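Local coordinates for protein epoxyqueuosine reductase (Streptococcus thermophilus, PDB 5D6S) that is a reductase of the epoxyqueuosine reductase (QueG) family that binds cobalamin and iron/sulfur clusters in a single chain, at residues 45-56 and 165-173; 150-161 and 192-200. All coordinates share one frame; numbering follows the deposited sequence.

Interaction 1 of 2, residues 45-56 and 165-173; sequences KIGFTTADDFDY and AVAKRAGIG
R169, on the last turn of helix 163-169, lays its guanidinium flat on the F54 ring. R169 CZ lies 3.8 Å from the F54 ring centroid and the two planes differ by 10°, so this is a stack with cation-pi character. T50 OG1 sits over the opposite guanidinium face, its place set by an ST turn in which it accepts from the backbone N of D52. The rim of the group is spent on acceptors near its plane. R169 NE bonds to T49 OG1 at 2.9 Å, and it can do so because that hydroxyl swings anti to its own backbone N (chi1 166°), while T49 CG2 packs on A170 CB. D52 O is gripped end-on by both terminal nitrogens; R169 NH1 reaches D52 O at 2.8 Å, on a carbonyl lone pair, whereas NH2 comes from above the carbonyl plane. R169 NH2 also bonds to D53 O at 2.9 Å.

Next to this, strand 45-50 passes the helix at 90°. G47 CA approaches A170 O at 3.2 Å in a CA-H...O contact. The helix ends here in a Schellman motif, G171 taking the positive phi. I172 reaches the strand with CD1, which covers the backbone at G47 N, 3.5 Å away.

At the far end of the strand, the K45 chain bends at chi4 (-86°) and its NZ bonds to I172 O at 2.9 Å, standing above the carbonyl plane. The Y56 side is looser: this exposed residue touches A165 CB only through Y56 OH, at 3.8 Å. The carboxylates of D52 and D53 do not contact R169, so its positive charge is met by a hydroxyl, carbonyl oxygens and a ring face, which would fix its rotation and tie the 50-54 loop to the helix end without a salt bridge.

Interaction 2 of 2, residues 150-161 and 192-200; sequences FEYKGMVDTGAL and LGELITNLE
M155 N donates to E194 O at 2.9 Å, and E194 N returns a bond to M155 O at 3.0 Å. The same reciprocal pattern recurs two residues along, where K153 N meets I196 O at 3.0 Å and I196 N meets K153 O. These hydrogen-bonded pairs alternate with the non-hydrogen-bonded pairs G154 with L195 and Y152 with T197. Beyond them N198 N donates to E151 O at 3.2 Å. The N198 side chain adds a weak bond from E151 N to OD1, while its ND2 is held by N149 O.

With strand directions at 165°, this is an antiparallel pairing, and strand 152-155 is an outermost strand of the four-stranded sheet, next to 190-197, whose other neighbour is 93-100. On the face carrying M155 and I196, L161 and I196 point at one another tip to tip, CD1 to CD1 at 3.7 Å, and M155 CE closes on the same I196 methyl. The bent E194 chain brings OE2 beside M155 CB and L161 CB, and also near D163 OD1, a like charge.

On the other face L195 CD1 packs against Y152 CD2 at 3.7 Å. F150 carries its CG anti to the backbone N (chi1 178°), which brings the ring edge to T197 OG1, lying in the ring plane, and puts F150 CD1 at 3.4 Å from L199 CD1. That hydroxyl also accepts from L199 N in an ST turn. Toward the M155 end of the pairing, the backbone oxygens of D157, L161 and L192 hydrogen-bond to the bound cobalamin.

How the interactions relate
Both contacts reach the four-stranded sheet, interaction 1 through outermost strand 45-50 and interaction 2 through 152-155 with its neighbour 190-197. Their centres lie 11 Å apart, and helix 163-169 joins them: V166 CG1 packs on E194 CG at 3.5 Å and A167 CB on L192 CD1 at 3.8 Å. Interaction 2 is the more buried and relies on regular backbone pairing plus apolar side chains; interaction 1, partly buried, relies on side-chain donors to backbone oxygens and on a cation-pi stack at a helix end. Each also borders the cobalamin, interaction 1 through K168 and interaction 2 through carbonyl oxygens.

Interaction 1 of 2, residues 45-56 and 165-173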
ATOM      1  N   LYS A  45     -19.986  -2.037   3.415  1.00 71.23           N
ATOM      2  CA  LYS A  45     -20.351  -1.411   4.693  1.00 72.95           C
ATOM      3  C   LYS A  45     -20.480   0.071   4.470  1.00 80.35           C
ATOM      4  O   LYS A  45     -19.828   0.620   3.588  1.00 85.69           O
ATOM      5  CB  LYS A  45     -19.304  -1.653   5.776  1.00 67.42           C
ATOM      6  CG  LYS A  45     -19.779  -2.457   6.957  1.00 68.20           C
ATOM      7  CD  LYS A  45     -18.609  -2.790   7.876  1.00 71.19           C
ATOM      8  CE  LYS A  45     -19.066  -3.297   9.229  1.00 68.32           C
ATOM      9  NZ  LYS A  45     -19.323  -2.163  10.143  1.00 71.98           N
ATOM     10  N   ILE A  46     -21.310   0.710   5.284  1.00 82.41           N
ATOM     11  CA  ILE A  46     -21.545   2.141   5.165  1.00 71.45           C
ATOM     12  C   ILE A  46     -21.834   2.713   6.527  1.00 71.03           C
ATOM     13  O   ILE A  46     -22.311   2.025   7.429  1.00 79.77           O
ATOM     14  CB  ILE A  46     -22.665   2.440   4.165  1.00 71.74           C
ATOM     15  CG1 ILE A  46     -22.786   3.936   3.914  1.00 69.73           C
ATOM     16  CG2 ILE A  46     -23.986   1.831   4.626  1.00 80.17           C
ATOM     17  CD1 ILE A  46     -23.444   4.247   2.586  1.00 70.19           C
ATOM     18  N   GLY A  47     -21.496   3.973   6.682  1.00 74.31           N
ATOM     19  CA  GLY A  47     -21.511   4.622   7.980  1.00 72.87           C
ATOM     20  C   GLY A  47     -21.828   6.088   7.762  1.00 74.93           C
ATOM     21  O   GLY A  47     -21.754   6.573   6.637  1.00 61.57           O
ATOM     22  N   PHE A  48     -22.211   6.776   8.841  1.00 75.67           N
ATOM     23  CA  PHE A  48     -22.591   8.178   8.772  1.00 66.98           C
ATOM     24  C   PHE A  48     -21.992   8.894   9.952  1.00 71.43           C
ATOM     25  O   PHE A  48     -21.862   8.341  11.039  1.00 68.14           O
ATOM     26  CB  PHE A  48     -24.107   8.336   8.777  1.00 67.00           C
ATOM     27  CG  PHE A  48     -24.792   7.624   7.648  1.00 64.78           C
ATOM     28  CD1 PHE A  48     -25.103   6.272   7.761  1.00 58.50           C
ATOM     29  CD2 PHE A  48     -25.098   8.288   6.464  1.00 61.09           C
ATOM     30  CE1 PHE A  48     -25.714   5.590   6.718  1.00 63.01           C
ATOM     31  CE2 PHE A  48     -25.717   7.609   5.417  1.00 68.23           C
ATOM     32  CZ  PHE A  48     -26.033   6.254   5.546  1.00 63.16           C
ATOM     33  N   THR A  49     -21.595  10.132   9.729  1.00 76.90           N
ATOM     34  CA  THR A  49     -21.033  10.927  10.804  1.00 79.12           C
ATOM     35  C   THR A  49     -21.174  12.388  10.434  1.00 79.78           C
ATOM     36  O   THR A  49     -21.498  12.733   9.301  1.00 66.98           O
ATOM     37  CB  THR A  49     -19.566  10.578  11.090  1.00 77.42           C
ATOM     38  OG1 THR A  49     -18.985  11.598  11.913  1.00 81.04           O
ATOM     39  CG2 THR A  49     -18.786  10.484   9.808  1.00 84.81           C
ATOM     40  N   THR A  50     -20.955  13.243  11.418  1.00 82.66           N
ATOM     41  CA  THR A  50     -21.135  14.666  11.210  1.00 82.20           C
ATOM     42  C   THR A  50     -19.960  15.191  10.404  1.00 79.57           C
ATOM     43  O   THR A  50     -18.898  14.561  10.332  1.00 83.88           O
ATOM     44  CB  THR A  50     -21.223  15.438  12.544  1.00 75.74           C
ATOM     45  OG1 THR A  50     -19.971  15.352  13.234  1.00 74.02           O
ATOM     46  CG2 THR A  50     -22.339  14.876  13.423  1.00 70.48           C
ATOM     47  N   ALA A  51     -20.165  16.358   9.815  1.00 70.75           N
ATOM     48  CA  ALA A  51     -19.083  17.144   9.259  1.00 63.85           C
ATOM     49  C   ALA A  51     -18.354  17.928  10.361  1.00 66.99           C
ATOM     50  O   ALA A  51     -17.751  18.965  10.088  1.00 65.46           O
ATOM     51  CB  ALA A  51     -19.626  18.094   8.214  1.00 66.13           C
ATOM     52  N   ASP A  52     -18.432  17.467  11.609  1.00 69.60           N
ATOM     53  CA  ASP A  52     -17.722  18.140  12.689  1.00 78.93           C
ATOM     54  C   ASP A  52     -16.249  17.929  12.465  1.00 70.36           C
ATOM     55  O   ASP A  52     -15.826  16.850  12.018  1.00 67.77           O
ATOM     56  CB  ASP A  52     -18.094  17.587  14.070  1.00 90.14           C
ATOM     57  CG  ASP A  52     -19.443  18.081  14.558  1.00 96.83           C
ATOM     58  OD1 ASP A  52     -20.047  18.954  13.906  1.00104.00           O
ATOM     59  OD2 ASP A  52     -19.892  17.595  15.611  1.00102.19           O
ATOM     60  N   ASP A  53     -15.472  18.948  12.778  1.00 62.06           N
ATOM     61  CA  ASP A  53     -14.063  18.848  12.547  1.00 75.30           C
ATOM     62  C   ASP A  53     -13.396  17.740  13.406  1.00 77.41           C
ATOM     63  O   ASP A  53     -14.057  17.045  14.174  1.00 80.56           O
ATOM     64  CB  ASP A  53     -13.393  20.224  12.643  1.00 83.68           C
ATOM     65  CG  ASP A  53     -13.714  20.962  13.904  1.00 91.00           C
ATOM     66  OD1 ASP A  53     -13.406  20.419  14.994  1.00106.82           O
ATOM     67  OD2 ASP A  53     -14.204  22.114  13.802  1.00 86.70           O
ATOM     68  N   PHE A  54     -12.100  17.543  13.219  1.00 76.30           N
ATOM     69  CA  PHE A  54     -11.394  16.438  13.837  1.00 71.21           C
ATOM     70  C   PHE A  54     -10.205  16.946  14.639  1.00 69.38           C
ATOM     71  O   PHE A  54      -9.180  16.271  14.699  1.00 75.10           O
ATOM     72  CB  PHE A  54     -10.849  15.473  12.769  1.00 68.15           C
ATOM     73  CG  PHE A  54     -11.895  14.703  12.001  1.00 59.53           C
ATOM     74  CD1 PHE A  54     -12.580  15.297  10.956  1.00 56.89           C
ATOM     75  CD2 PHE A  54     -12.129  13.363  12.282  1.00 56.07           C
ATOM     76  CE1 PHE A  54     -13.531  14.600  10.242  1.00 52.17           C
ATOM     77  CE2 PHE A  54     -13.079  12.650  11.571  1.00 56.00           C
ATOM     78  CZ  PHE A  54     -13.782  13.266  10.551  1.00 53.87           C
ATOM     79  N   ASP A  55     -10.336  18.080  15.314  1.00 75.81           N
ATOM     80  CA  ASP A  55      -9.152  18.665  15.969  1.00 82.20           C
ATOM     81  C   ASP A  55      -8.494  17.780  17.037  1.00 76.41           C
ATOM     82  O   ASP A  55      -7.369  18.081  17.465  1.00 70.70           O
ATOM     83  CB  ASP A  55      -9.361  20.105  16.501  1.00 93.13           C
ATOM     84  CG  ASP A  55     -10.792  20.401  16.894  1.00101.81           C
ATOM     85  OD1 ASP A  55     -11.462  19.513  17.468  1.00 96.20           O
ATOM     86  OD2 ASP A  55     -11.228  21.541  16.620  1.00108.92           O
ATOM     87  N   TYR A  56      -9.139  16.686  17.455  1.00 75.60           N
ATOM     88  CA  TYR A  56      -8.425  15.714  18.310  1.00 81.07           C
ATOM     89  C   TYR A  56      -7.156  15.152  17.618  1.00 85.37           C
ATOM     90  O   TYR A  56      -6.183  14.818  18.290  1.00 80.99           O
ATOM     91  CB  TYR A  56      -9.348  14.601  18.822  1.00 74.46           C
ATOM     92  CG  TYR A  56      -9.693  13.469  17.880  1.00 78.60           C
ATOM     93  CD1 TYR A  56     -10.750  13.574  16.990  1.00 74.34           C
ATOM     94  CD2 TYR A  56      -8.995  12.256  17.932  1.00 83.65           C
ATOM     95  CE1 TYR A  56     -11.087  12.517  16.156  1.00 73.72           C
ATOM     96  CE2 TYR A  56      -9.323  11.186  17.094  1.00 79.55           C
ATOM     97  CZ  TYR A  56     -10.373  11.319  16.204  1.00 77.93           C
ATOM     98  OH  TYR A  56     -10.701  10.264  15.357  1.00 74.70           O
ATOM     99  N   ALA A 165      -9.911   7.798  10.125  1.00 71.05           N
ATOM    100  CA  ALA A 165     -10.575   8.390  11.286  1.00 74.73           C
ATOM    101  C   ALA A 165     -12.020   8.747  10.978  1.00 72.30           C
ATOM    102  O   ALA A 165     -12.889   8.774  11.858  1.00 75.20           O
ATOM    103  CB  ALA A 165      -9.824   9.637  11.750  1.00 73.97           C
ATOM    104  N   VAL A 166     -12.271   9.020   9.715  1.00 67.70           N
ATOM    105  CA  VAL A 166     -13.628   9.210   9.247  1.00 70.21           C
ATOM    106  C   VAL A 166     -14.434   7.928   9.413  1.00 72.17           C
ATOM    107  O   VAL A 166     -15.520   7.947   9.973  1.00 74.39           O
ATOM    108  CB  VAL A 166     -13.650   9.651   7.771  1.00 66.31           C
ATOM    109  CG1 VAL A 166     -15.036   9.496   7.179  1.00 63.89           C
ATOM    110  CG2 VAL A 166     -13.169  11.090   7.660  1.00 67.12           C
ATOM    111  N   ALA A 167     -13.892   6.818   8.920  1.00 71.58           N
ATOM    112  CA  ALA A 167     -14.561   5.525   9.009  1.00 65.95           C
ATOM    113  C   ALA A 167     -14.788   5.060  10.457  1.00 67.79           C
ATOM    114  O   ALA A 167     -15.713   4.282  10.715  1.00 75.21           O
ATOM    115  CB  ALA A 167     -13.775   4.483   8.246  1.00 63.80           C
ATOM    116  N   LYS A 168     -13.948   5.510  11.382  1.00 60.73           N
ATOM    117  CA  LYS A 168     -14.174   5.223  12.794  1.00 70.75           C
ATOM    118  C   LYS A 168     -15.386   5.986  13.357  1.00 73.06           C
ATOM    119  O   LYS A 168     -16.322   5.359  13.861  1.00 67.22           O
ATOM    120  CB  LYS A 168     -12.947   5.527  13.647  1.00 72.75           C
ATOM    121  CG  LYS A 168     -13.203   5.237  15.115  1.00 80.63           C
ATOM    122  CD  LYS A 168     -11.992   5.441  15.992  1.00 84.93           C
ATOM    123  CE  LYS A 168     -12.431   5.987  17.338  1.00 89.62           C
ATOM    124  NZ  LYS A 168     -11.280   6.382  18.168  1.00 95.06           N
ATOM    125  N   ARG A 169     -15.368   7.319  13.281  1.00 73.67           N
ATOM    126  CA  ARG A 169     -16.544   8.117  13.679  1.00 74.01           C
ATOM    127  C   ARG A 169     -17.841   7.650  13.017  1.00 72.37           C
ATOM    128  O   ARG A 169     -18.911   7.915  13.543  1.00 84.89           O
ATOM    129  CB  ARG A 169     -16.395   9.621  13.391  1.00 71.40           C
ATOM    130  CG  ARG A 169     -15.621  10.413  14.433  1.00 72.07           C
ATOM    131  CD  ARG A 169     -16.141  11.840  14.639  1.00 66.20           C
ATOM    132  NE  ARG A 169     -16.639  12.511  13.423  1.00 65.29           N
ATOM    133  CZ  ARG A 169     -16.263  13.724  12.983  1.00 62.73           C
ATOM    134  NH1 ARG A 169     -16.809  14.219  11.869  1.00 54.47           N
ATOM    135  NH2 ARG A 169     -15.356  14.456  13.634  1.00 64.58           N
ATOM    136  N   ALA A 170     -17.756   7.009  11.860  1.00 62.69           N
ATOM    137  CA  ALA A 170     -18.956   6.568  11.166  1.00 65.25           C
ATOM    138  C   ALA A 170     -19.331   5.133  11.514  1.00 63.44           C
ATOM    139  O   ALA A 170     -20.270   4.569  10.955  1.00 61.01           O
ATOM    140  CB  ALA A 170     -18.780   6.728   9.666  1.00 70.67           C
ATOM    141  N   GLY A 171     -18.582   4.540  12.429  1.00 68.78           N
ATOM    142  CA  GLY A 171     -18.815   3.162  12.855  1.00 68.87           C
ATOM    143  C   GLY A 171     -18.684   2.116  11.757  1.00 66.63           C
ATOM    144  O   GLY A 171     -19.486   1.191  11.680  1.00 63.61           O
ATOM    145  N   ILE A 172     -17.654   2.244  10.921  1.00 72.61           N
ATOM    146  CA  ILE A 172     -17.294   1.163   9.971  1.00 77.82           C
ATOM    147  C   ILE A 172     -16.510   0.102  10.738  1.00 70.62           C
ATOM    148  O   ILE A 172     -16.638  -1.100  10.482  1.00 70.29           O
ATOM    149  CB  ILE A 172     -16.477   1.671   8.747  1.00 80.59           C
ATOM    150  CG1 ILE A 172     -17.410   2.014   7.593  1.00 78.42           C
ATOM    151  CG2 ILE A 172     -15.509   0.612   8.225  1.00 90.26           C
ATOM    152  CD1 ILE A 172     -18.296   3.199   7.859  1.00 81.52           C
ATOM    153  N   GLY A 173     -15.688   0.571  11.667  1.00 57.57           N
ATOM    154  CA  GLY A 173     -14.898  -0.316  12.468  1.00 51.96           C
ATOM    155  C   GLY A 173     -14.098   0.561  13.394  1.00 51.79           C
ATOM    156  O   GLY A 173     -14.343   1.761  13.470  1.00 47.86           O
TER

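Interaction 2 of 2, residues 150-161 and 192-200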
ATOM      1  N   PHE A 150     -28.853  18.801  -3.483  1.00 96.94           N
ATOM      2  CA  PHE A 150     -27.836  17.882  -2.993  1.00 89.64           C
ATOM      3  C   PHE A 150     -26.448  18.369  -3.420  1.00 94.21           C
ATOM      4  O   PHE A 150     -26.226  18.672  -4.601  1.00 95.26           O
ATOM      5  CB  PHE A 150     -28.103  16.479  -3.536  1.00 79.88           C
ATOM      6  CG  PHE A 150     -27.081  15.465  -3.139  1.00 73.40           C
ATOM      7  CD1 PHE A 150     -26.500  15.486  -1.871  1.00 73.27           C
ATOM      8  CD2 PHE A 150     -26.720  14.450  -4.026  1.00 74.82           C
ATOM      9  CE1 PHE A 150     -25.573  14.524  -1.508  1.00 77.05           C
ATOM     10  CE2 PHE A 150     -25.793  13.479  -3.666  1.00 71.96           C
ATOM     11  CZ  PHE A 150     -25.221  13.516  -2.405  1.00 77.59           C
ATOM     12  N   GLU A 151     -25.530  18.454  -2.460  1.00 86.04           N
ATOM     13  CA  GLU A 151     -24.152  18.856  -2.745  1.00 85.62           C
ATOM     14  C   GLU A 151     -23.175  17.863  -2.139  1.00 88.63           C
ATOM     15  O   GLU A 151     -23.338  17.462  -0.989  1.00 76.66           O
ATOM     16  CB  GLU A 151     -23.868  20.253  -2.210  1.00 81.11           C
ATOM     17  CG  GLU A 151     -24.490  21.370  -3.041  1.00 79.60           C
ATOM     18  CD  GLU A 151     -23.929  22.750  -2.712  1.00 85.15           C
ATOM     19  OE1 GLU A 151     -23.065  22.874  -1.795  1.00 77.81           O
ATOM     20  OE2 GLU A 151     -24.340  23.714  -3.401  1.00 84.23           O
ATOM     21  N   TYR A 152     -22.156  17.479  -2.913  1.00 92.03           N
ATOM     22  CA  TYR A 152     -21.193  16.474  -2.454  1.00 87.02           C
ATOM     23  C   TYR A 152     -19.757  16.696  -2.895  1.00 80.53           C
ATOM     24  O   TYR A 152     -19.457  17.545  -3.724  1.00 83.76           O
ATOM     25  CB  TYR A 152     -21.637  15.075  -2.878  1.00 81.19           C
ATOM     26  CG  TYR A 152     -21.721  14.856  -4.368  1.00 85.98           C
ATOM     27  CD1 TYR A 152     -22.808  15.303  -5.086  1.00 85.65           C
ATOM     28  CD2 TYR A 152     -20.729  14.153  -5.055  1.00 91.11           C
ATOM     29  CE1 TYR A 152     -22.903  15.075  -6.448  1.00 86.97           C
ATOM     30  CE2 TYR A 152     -20.830  13.913  -6.416  1.00 84.36           C
ATOM     31  CZ  TYR A 152     -21.926  14.384  -7.098  1.00 80.16           C
ATOM     32  OH  TYR A 152     -22.029  14.209  -8.451  1.00 93.35           O
ATOM     33  N   LYS A 153     -18.876  15.890  -2.317  1.00 79.47           N
ATOM     34  CA  LYS A 153     -17.448  15.954  -2.556  1.00 72.37           C
ATOM     35  C   LYS A 153     -16.868  14.593  -2.177  1.00 65.60           C
ATOM     36  O   LYS A 153     -16.812  14.241  -1.006  1.00 62.62           O
ATOM     37  CB  LYS A 153     -16.860  17.094  -1.723  1.00 72.16           C
ATOM     38  CG  LYS A 153     -15.355  17.148  -1.636  1.00 78.02           C
ATOM     39  CD  LYS A 153     -14.708  17.204  -3.001  1.00 81.11           C
ATOM     40  CE  LYS A 153     -13.255  17.614  -2.852  1.00 87.78           C
ATOM     41  NZ  LYS A 153     -12.479  17.147  -4.024  1.00 91.77           N
ATOM     42  N   GLY A 154     -16.462  13.826  -3.182  1.00 67.58           N
ATOM     43  CA  GLY A 154     -15.964  12.463  -2.976  1.00 65.62           C
ATOM     44  C   GLY A 154     -14.463  12.390  -2.749  1.00 55.71           C
ATOM     45  O   GLY A 154     -13.700  13.100  -3.380  1.00 61.03           O
ATOM     46  N   MET A 155     -14.045  11.491  -1.866  1.00 55.83           N
ATOM     47  CA  MET A 155     -12.630  11.250  -1.596  1.00 60.62           C
ATOM     48  C   MET A 155     -12.320   9.755  -1.508  1.00 62.19           C
ATOM     49  O   MET A 155     -13.099   8.993  -0.958  1.00 72.14           O
ATOM     50  CB  MET A 155     -12.223  11.924  -0.283  1.00 57.46           C
ATOM     51  CG  MET A 155     -12.234  13.425  -0.367  1.00 59.91           C
ATOM     52  SD  MET A 155     -11.765  14.111   1.217  1.00 76.70           S
ATOM     53  CE  MET A 155     -11.569  15.838   0.773  1.00 76.78           C
ATOM     54  N   VAL A 156     -11.173   9.346  -2.027  1.00 61.28           N
ATOM     55  CA  VAL A 156     -10.669   7.999  -1.754  1.00 63.93           C
ATOM     56  C   VAL A 156      -9.135   7.985  -1.848  1.00 61.23           C
ATOM     57  O   VAL A 156      -8.580   8.124  -2.925  1.00 63.12           O
ATOM     58  CB  VAL A 156     -11.373   6.941  -2.641  1.00 59.18           C
ATOM     59  CG1 VAL A 156     -11.554   7.459  -4.047  1.00 64.42           C
ATOM     60  CG2 VAL A 156     -10.639   5.618  -2.629  1.00 56.56           C
ATOM     61  N   ASP A 157      -8.492   7.901  -0.682  1.00 61.98           N
ATOM     62  CA  ASP A 157      -7.038   7.892  -0.513  1.00 59.64           C
ATOM     63  C   ASP A 157      -6.388   9.244  -0.814  1.00 51.65           C
ATOM     64  O   ASP A 157      -5.608   9.754  -0.015  1.00 53.37           O
ATOM     65  CB  ASP A 157      -6.405   6.749  -1.315  1.00 63.95           C
ATOM     66  CG  ASP A 157      -4.890   6.653  -1.130  1.00 70.34           C
ATOM     67  OD1 ASP A 157      -4.408   6.444  -0.001  1.00 65.75           O
ATOM     68  OD2 ASP A 157      -4.176   6.682  -2.147  1.00 79.24           O
ATOM     69  N   THR A 158      -6.710   9.821  -1.964  1.00 45.59           N
ATOM     70  CA  THR A 158      -5.975  10.970  -2.494  1.00 44.34           C
ATOM     71  C   THR A 158      -6.554  12.278  -2.049  1.00 47.38           C
ATOM     72  O   THR A 158      -6.041  13.337  -2.375  1.00 45.79           O
ATOM     73  CB  THR A 158      -6.053  10.974  -4.026  1.00 48.63           C
ATOM     74  OG1 THR A 158      -7.421  10.983  -4.441  1.00 48.73           O
ATOM     75  CG2 THR A 158      -5.388   9.751  -4.621  1.00 45.46           C
ATOM     76  N   GLY A 159      -7.655  12.217  -1.308  1.00 56.17           N
ATOM     77  CA  GLY A 159      -8.260  13.406  -0.716  1.00 52.05           C
ATOM     78  C   GLY A 159      -7.540  13.872   0.557  1.00 62.07           C
ATOM     79  O   GLY A 159      -6.635  13.201   1.066  1.00 59.84           O
ATOM     80  N   ALA A 160      -8.007  15.002   1.105  1.00 67.05           N
ATOM     81  CA  ALA A 160      -7.389  15.674   2.261  1.00 59.33           C
ATOM     82  C   ALA A 160      -7.742  15.074   3.619  1.00 56.96           C
ATOM     83  O   ALA A 160      -6.962  15.151   4.567  1.00 54.97           O
ATOM     84  CB  ALA A 160      -7.779  17.128   2.272  1.00 60.97           C
ATOM     85  N   LEU A 161      -8.893  14.451   3.716  1.00 52.43           N
ATOM     86  CA  LEU A 161      -9.274  13.852   4.992  1.00 62.68           C
ATOM     87  C   LEU A 161      -8.439  12.626   5.362  1.00 59.39           C
ATOM     88  O   LEU A 161      -7.876  11.938   4.499  1.00 59.32           O
ATOM     89  CB  LEU A 161     -10.771  13.485   5.011  1.00 63.98           C
ATOM     90  CG  LEU A 161     -11.703  14.696   4.867  1.00 66.90           C
ATOM     91  CD1 LEU A 161     -13.140  14.224   4.958  1.00 70.27           C
ATOM     92  CD2 LEU A 161     -11.417  15.767   5.906  1.00 67.00           C
ATOM     93  N   LEU A 192     -11.280   2.033   1.800  1.00 62.45           N
ATOM     94  CA  LEU A 192     -12.122   3.084   2.377  1.00 63.07           C
ATOM     95  C   LEU A 192     -12.341   4.270   1.438  1.00 63.44           C
ATOM     96  O   LEU A 192     -11.499   4.589   0.612  1.00 59.55           O
ATOM     97  CB  LEU A 192     -11.528   3.616   3.690  1.00 63.77           C
ATOM     98  CG  LEU A 192     -11.358   2.600   4.823  1.00 64.10           C
ATOM     99  CD1 LEU A 192     -10.913   3.285   6.116  1.00 57.90           C
ATOM    100  CD2 LEU A 192     -12.637   1.807   5.039  1.00 66.31           C
ATOM    101  N   GLY A 193     -13.496   4.899   1.595  1.00 65.90           N
ATOM    102  CA  GLY A 193     -13.846   6.129   0.901  1.00 70.72           C
ATOM    103  C   GLY A 193     -14.767   7.014   1.736  1.00 72.82           C
ATOM    104  O   GLY A 193     -15.267   6.597   2.780  1.00 83.83           O
ATOM    105  N   GLU A 194     -14.987   8.234   1.263  1.00 76.06           N
ATOM    106  CA  GLU A 194     -15.874   9.205   1.913  1.00 79.44           C
ATOM    107  C   GLU A 194     -16.637  10.009   0.886  1.00 81.95           C
ATOM    108  O   GLU A 194     -16.096  10.386  -0.147  1.00 67.67           O
ATOM    109  CB  GLU A 194     -15.110  10.245   2.719  1.00 75.73           C
ATOM    110  CG  GLU A 194     -14.227   9.694   3.800  1.00 71.24           C
ATOM    111  CD  GLU A 194     -12.815   9.527   3.339  1.00 71.74           C
ATOM    112  OE1 GLU A 194     -12.349   8.370   3.365  1.00 68.74           O
ATOM    113  OE2 GLU A 194     -12.194  10.543   2.934  1.00 68.59           O
ATOM    114  N   LEU A 195     -17.892  10.295   1.209  1.00 89.86           N
ATOM    115  CA  LEU A 195     -18.683  11.261   0.470  1.00 88.86           C
ATOM    116  C   LEU A 195     -19.090  12.352   1.452  1.00 96.37           C
ATOM    117  O   LEU A 195     -19.985  12.158   2.284  1.00103.43           O
ATOM    118  CB  LEU A 195     -19.908  10.584  -0.139  1.00 84.25           C
ATOM    119  CG  LEU A 195     -20.717  11.420  -1.115  1.00 85.59           C
ATOM    120  CD1 LEU A 195     -19.893  11.826  -2.323  1.00 84.43           C
ATOM    121  CD2 LEU A 195     -21.934  10.623  -1.561  1.00 91.29           C
ATOM    122  N   ILE A 196     -18.387  13.479   1.393  1.00 92.85           N
ATOM    123  CA  ILE A 196     -18.764  14.653   2.175  1.00 86.65           C
ATOM    124  C   ILE A 196     -20.011  15.228   1.524  1.00 82.00           C
ATOM    125  O   ILE A 196     -20.117  15.259   0.299  1.00 77.94           O
ATOM    126  CB  ILE A 196     -17.674  15.734   2.192  1.00 83.79           C
ATOM    127  CG1 ILE A 196     -16.361  15.185   2.739  1.00 82.77           C
ATOM    128  CG2 ILE A 196     -18.099  16.904   3.070  1.00 84.78           C
ATOM    129  CD1 ILE A 196     -15.180  16.112   2.510  1.00 80.89           C
ATOM    130  N   THR A 197     -20.953  15.682   2.346  1.00 85.22           N
ATOM    131  CA  THR A 197     -22.278  16.065   1.857  1.00 91.53           C
ATOM    132  C   THR A 197     -22.980  17.133   2.719  1.00 88.82           C
ATOM    133  O   THR A 197     -22.638  17.348   3.886  1.00 66.02           O
ATOM    134  CB  THR A 197     -23.168  14.804   1.671  1.00 95.65           C
ATOM    135  OG1 THR A 197     -24.524  15.188   1.454  1.00108.25           O
ATOM    136  CG2 THR A 197     -23.134  13.923   2.879  1.00102.34           C
ATOM    137  N   ASN A 198     -23.988  17.780   2.126  1.00 96.33           N
ATOM    138  CA  ASN A 198     -24.811  18.799   2.815  1.00 95.74           C
ATOM    139  C   ASN A 198     -26.135  18.269   3.397  1.00 90.14           C
ATOM    140  O   ASN A 198     -27.022  19.049   3.726  1.00 93.36           O
ATOM    141  CB  ASN A 198     -25.115  19.957   1.870  1.00 88.86           C
ATOM    142  CG  ASN A 198     -26.117  19.591   0.789  1.00 89.70           C
ATOM    143  OD1 ASN A 198     -26.517  18.432   0.643  1.00 92.22           O
ATOM    144  ND2 ASN A 198     -26.500  20.578  -0.001  1.00 83.93           N
ATOM    145  N   LEU A 199     -26.251  16.952   3.536  1.00 83.15           N
ATOM    146  CA  LEU A 199     -27.441  16.323   4.107  1.00 81.01           C
ATOM    147  C   LEU A 199     -27.425  16.334   5.635  1.00 85.94           C
ATOM    148  O   LEU A 199     -26.377  16.221   6.260  1.00 83.45           O
ATOM    149  CB  LEU A 199     -27.575  14.881   3.608  1.00 89.16           C
ATOM    150  CG  LEU A 199     -28.239  14.632   2.246  1.00 90.44           C
ATOM    151  CD1 LEU A 199     -27.940  15.730   1.238  1.00 93.59           C
ATOM    152  CD2 LEU A 199     -27.838  13.268   1.691  1.00 93.21           C
ATOM    153  N   GLU A 200     -28.606  16.488   6.223  1.00 93.49           N
ATOM    154  CA  GLU A 200     -28.771  16.378   7.665  1.00 96.21           C
ATOM    155  C   GLU A 200     -29.148  14.934   7.899  1.00 82.52           C
ATOM    156  O   GLU A 200     -30.236  14.520   7.500  1.00 85.86           O
ATOM    157  CB  GLU A 200     -29.884  17.316   8.158  1.00103.02           C
ATOM    158  CG  GLU A 200     -29.678  17.836   9.569  1.00109.54           C
ATOM    159  CD  GLU A 200     -28.812  19.085   9.608  1.00116.53           C
ATOM    160  OE1 GLU A 200     -29.154  20.078   8.929  1.00102.48           O
ATOM    161  OE2 GLU A 200     -27.789  19.074  10.334  1.00135.25           O
TER